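Local structure of Thiol:disulfide interchange protein (Klebsiella pneumoniae, 6DXN) at residues A[135-138]-A[139-143]. The protein probably acts as a periplasmic thiol-disulfide oxidoreductase of the DsbA type, exchanging disulfide bonds with its substrate proteins. Residues are numbered along the deposited sequence; the frame is centred on the assembly and turned at random.
Sequences ALIA and RQDNL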
ATOM      1  N   ALA A 135      11.928   6.898  10.155  1.00 19.46           N
ATOM      2  CA  ALA A 135      11.897   7.762   8.979  1.00 19.42           C
ATOM      3  C   ALA A 135      10.774   7.326   8.031  1.00 18.33           C
ATOM      4  O   ALA A 135      10.113   8.174   7.440  1.00 16.40           O
ATOM      5  CB  ALA A 135      13.240   7.750   8.284  1.00 19.07           C
ATOM      6  N   LEU A 136      10.564   6.006   7.919  1.00 19.35           N
ATOM      7  CA  LEU A 136       9.549   5.451   7.016  1.00 20.15           C
ATOM      8  C   LEU A 136       8.147   5.701   7.592  1.00 19.11           C
ATOM      9  O   LEU A 136       7.216   5.960   6.854  1.00 18.42           O
ATOM     10  CB  LEU A 136       9.829   3.959   6.808  1.00 22.60           C
ATOM     11  CG  LEU A 136       8.986   3.259   5.741  1.00 23.22           C
ATOM     12  CD1 LEU A 136       9.116   3.956   4.389  1.00 25.55           C
ATOM     13  CD2 LEU A 136       9.391   1.802   5.612  1.00 24.10           C
ATOM     14  N   ILE A 137       8.011   5.606   8.918  1.00 19.25           N
ATOM     15  CA  ILE A 137       6.739   5.878   9.603  1.00 17.52           C
ATOM     16  C   ILE A 137       6.346   7.340   9.336  1.00 17.58           C
ATOM     17  O   ILE A 137       5.200   7.635   9.025  1.00 17.00           O
ATOM     18  CB  ILE A 137       6.857   5.568  11.115  1.00 17.46           C
ATOM     19  CG1 ILE A 137       7.077   4.076  11.369  1.00 16.97           C
ATOM     20  CG2 ILE A 137       5.643   6.086  11.876  1.00 16.68           C
ATOM     21  CD1 ILE A 137       7.501   3.751  12.778  1.00 18.56           C
ATOM     22  N   ALA A 138       7.319   8.256   9.442  1.00 18.78           N
ATOM     23  CA  ALA A 138       7.024   9.681   9.249  1.00 17.88           C
ATOM     24  C   ALA A 138       6.690   9.960   7.777  1.00 17.46           C
ATOM     25  O   ALA A 138       5.789  10.753   7.490  1.00 15.26           O
ATOM     26  CB  ALA A 138       8.161  10.531   9.753  1.00 17.97           C
ATOM     27  N   ARG A 139       7.400   9.282   6.864  1.00 18.37           N
ATOM     28  CA  ARG A 139       7.180   9.416   5.407  1.00 19.05           C
ATOM     29  C   ARG A 139       5.730   9.045   5.060  1.00 18.36           C
ATOM     30  O   ARG A 139       5.050   9.755   4.302  1.00 18.21           O
ATOM     31  CB  ARG A 139       8.164   8.511   4.655  1.00 19.25           C
ATOM     32  CG  ARG A 139       7.973   8.428   3.143  1.00 20.06           C
ATOM     33  CD  ARG A 139       8.281   9.719   2.404  1.00 22.00           C
ATOM     34  NE  ARG A 139       8.359   9.536   0.956  1.00 22.28           N
ATOM     35  CZ  ARG A 139       8.646  10.503   0.086  1.00 24.30           C
ATOM     36  NH1 ARG A 139       8.857  11.737   0.512  1.00 19.83           N
ATOM     37  NH2 ARG A 139       8.726  10.231  -1.209  1.00 21.20           N
ATOM     38  N   GLN A 140       5.291   7.902   5.585  1.00 19.61           N
ATOM     39  CA  GLN A 140       3.943   7.376   5.361  1.00 20.19           C
ATOM     40  C   GLN A 140       2.878   8.385   5.826  1.00 19.75           C
ATOM     41  O   GLN A 140       1.968   8.704   5.063  1.00 21.50           O
ATOM     42  CB  GLN A 140       3.817   6.012   6.044  1.00 21.39           C
ATOM     43  CG  GLN A 140       4.468   4.882   5.250  1.00 21.63           C
ATOM     44  CD  GLN A 140       4.604   3.600   6.037  1.00 23.59           C
ATOM     45  OE1 GLN A 140       3.914   2.616   5.787  1.00 25.88           O
ATOM     46  NE2 GLN A 140       5.477   3.614   7.031  1.00 25.67           N
ATOM     47  N   ASP A 141       3.002   8.885   7.062  1.00 17.67           N
ATOM     48  CA  ASP A 141       2.047   9.842   7.640  1.00 17.36           C
ATOM     49  C   ASP A 141       2.078  11.185   6.888  1.00 16.51           C
ATOM     50  O   ASP A 141       1.033  11.791   6.611  1.00 14.23           O
ATOM     51  CB  ASP A 141       2.325  10.062   9.132  1.00 18.58           C
ATOM     52  CG  ASP A 141       2.132   8.833  10.011  1.00 19.77           C
ATOM     53  OD1 ASP A 141       1.382   7.913   9.597  1.00 20.19           O
ATOM     54  OD2 ASP A 141       2.736   8.804  11.110  1.00 20.64           O
ATOM     55  N   ASN A 142       3.283  11.652   6.555  1.00 16.65           N
ATOM     56  CA  ASN A 142       3.451  12.946   5.894  1.00 17.54           C
ATOM     57  C   ASN A 142       2.798  12.954   4.500  1.00 18.39           C
ATOM     58  O   ASN A 142       2.169  13.941   4.114  1.00 18.61           O
ATOM     59  CB  ASN A 142       4.932  13.311   5.759  1.00 18.89           C
ATOM     60  CG  ASN A 142       5.137  14.707   5.211  1.00 19.29           C
ATOM     61  OD1 ASN A 142       4.469  15.649   5.635  1.00 19.48           O
ATOM     62  ND2 ASN A 142       6.064  14.847   4.282  1.00 18.21           N
ATOM     63  N   LEU A 143       2.954  11.860   3.750  1.00 17.68           N
ATOM     64  CA  LEU A 143       2.409  11.801   2.379  1.00 18.31           C
ATOM     65  C   LEU A 143       0.882  11.634   2.384  1.00 17.57           C
ATOM     66  O   LEU A 143       0.219  12.125   1.466  1.00 16.46           O
ATOM     67  CB  LEU A 143       3.119  10.709   1.573  1.00 18.31           C
ATOM     68  CG  LEU A 143       4.340  11.190   0.779  1.00 19.73           C
ATOM     69  CD1 LEU A 143       5.263  12.060   1.611  1.00 20.08           C
ATOM     70  CD2 LEU A 143       5.105  10.025   0.191  1.00 20.77           C
TER
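A135 O receives the backbone N-H of R139, with N and O 3.0 Å apart, the first of four successive i to i+4 bonds that make this part of helix 131-146 regular. The arginine chain leaves that amide with CG anti to the backbone N and bends at chi2, which carries the guanidinium away from A135 and over L143, whose CD2 lies 3.3 Å above one face of the R139 group, toward its rim. NH2 of R139 donates to the carbonyl of Q21, and NE makes a weak bond to the hydroxyl of Y62.

L136 O is gripped twice by Q140. Q140 N lies 3.0 Å from L136 O, and Q140 NE2 reaches the same L136 O at 2.9 Å, from the opposite face of the carbonyl plane. The second bond is fairly straight at its hydrogen (159°), yet NE2 sits well above that plane, with a C=O...N angle of only 104°, so it misses the lone-pair directions; the oxygen itself lies nearly in the amide plane of Q140. With chi1 at -78°, CG of Q140 lies beside the backbone N, heading for the preceding turn, and the extended chain beyond it delivers the amide to L136, with Q140 NE2 3.8 Å from L136 CG. OE1 accepts from the backbone N of H63, so both ends of this buried amide are used.

I137 O accepts D141 N at 3.2 Å. The two side chains run alongside each other, pointing the same way, with I137 CG2 4.1 Å from D141 OD2, while the other oxygen, OD1, is hydrogen-bonded to S65 OG. A138 O closes the series by accepting N142 N at 2.8 Å.

With Q140 against T75 and W78 of helix 71-83 and bonded through OE1 to H63 of strand 60-63, this is one continuous alpha-helix, with a side-chain amide returning to the i-4 carbonyl, that joins the helical part of a DsbA-type fold to the edge of its thioredoxin sheet.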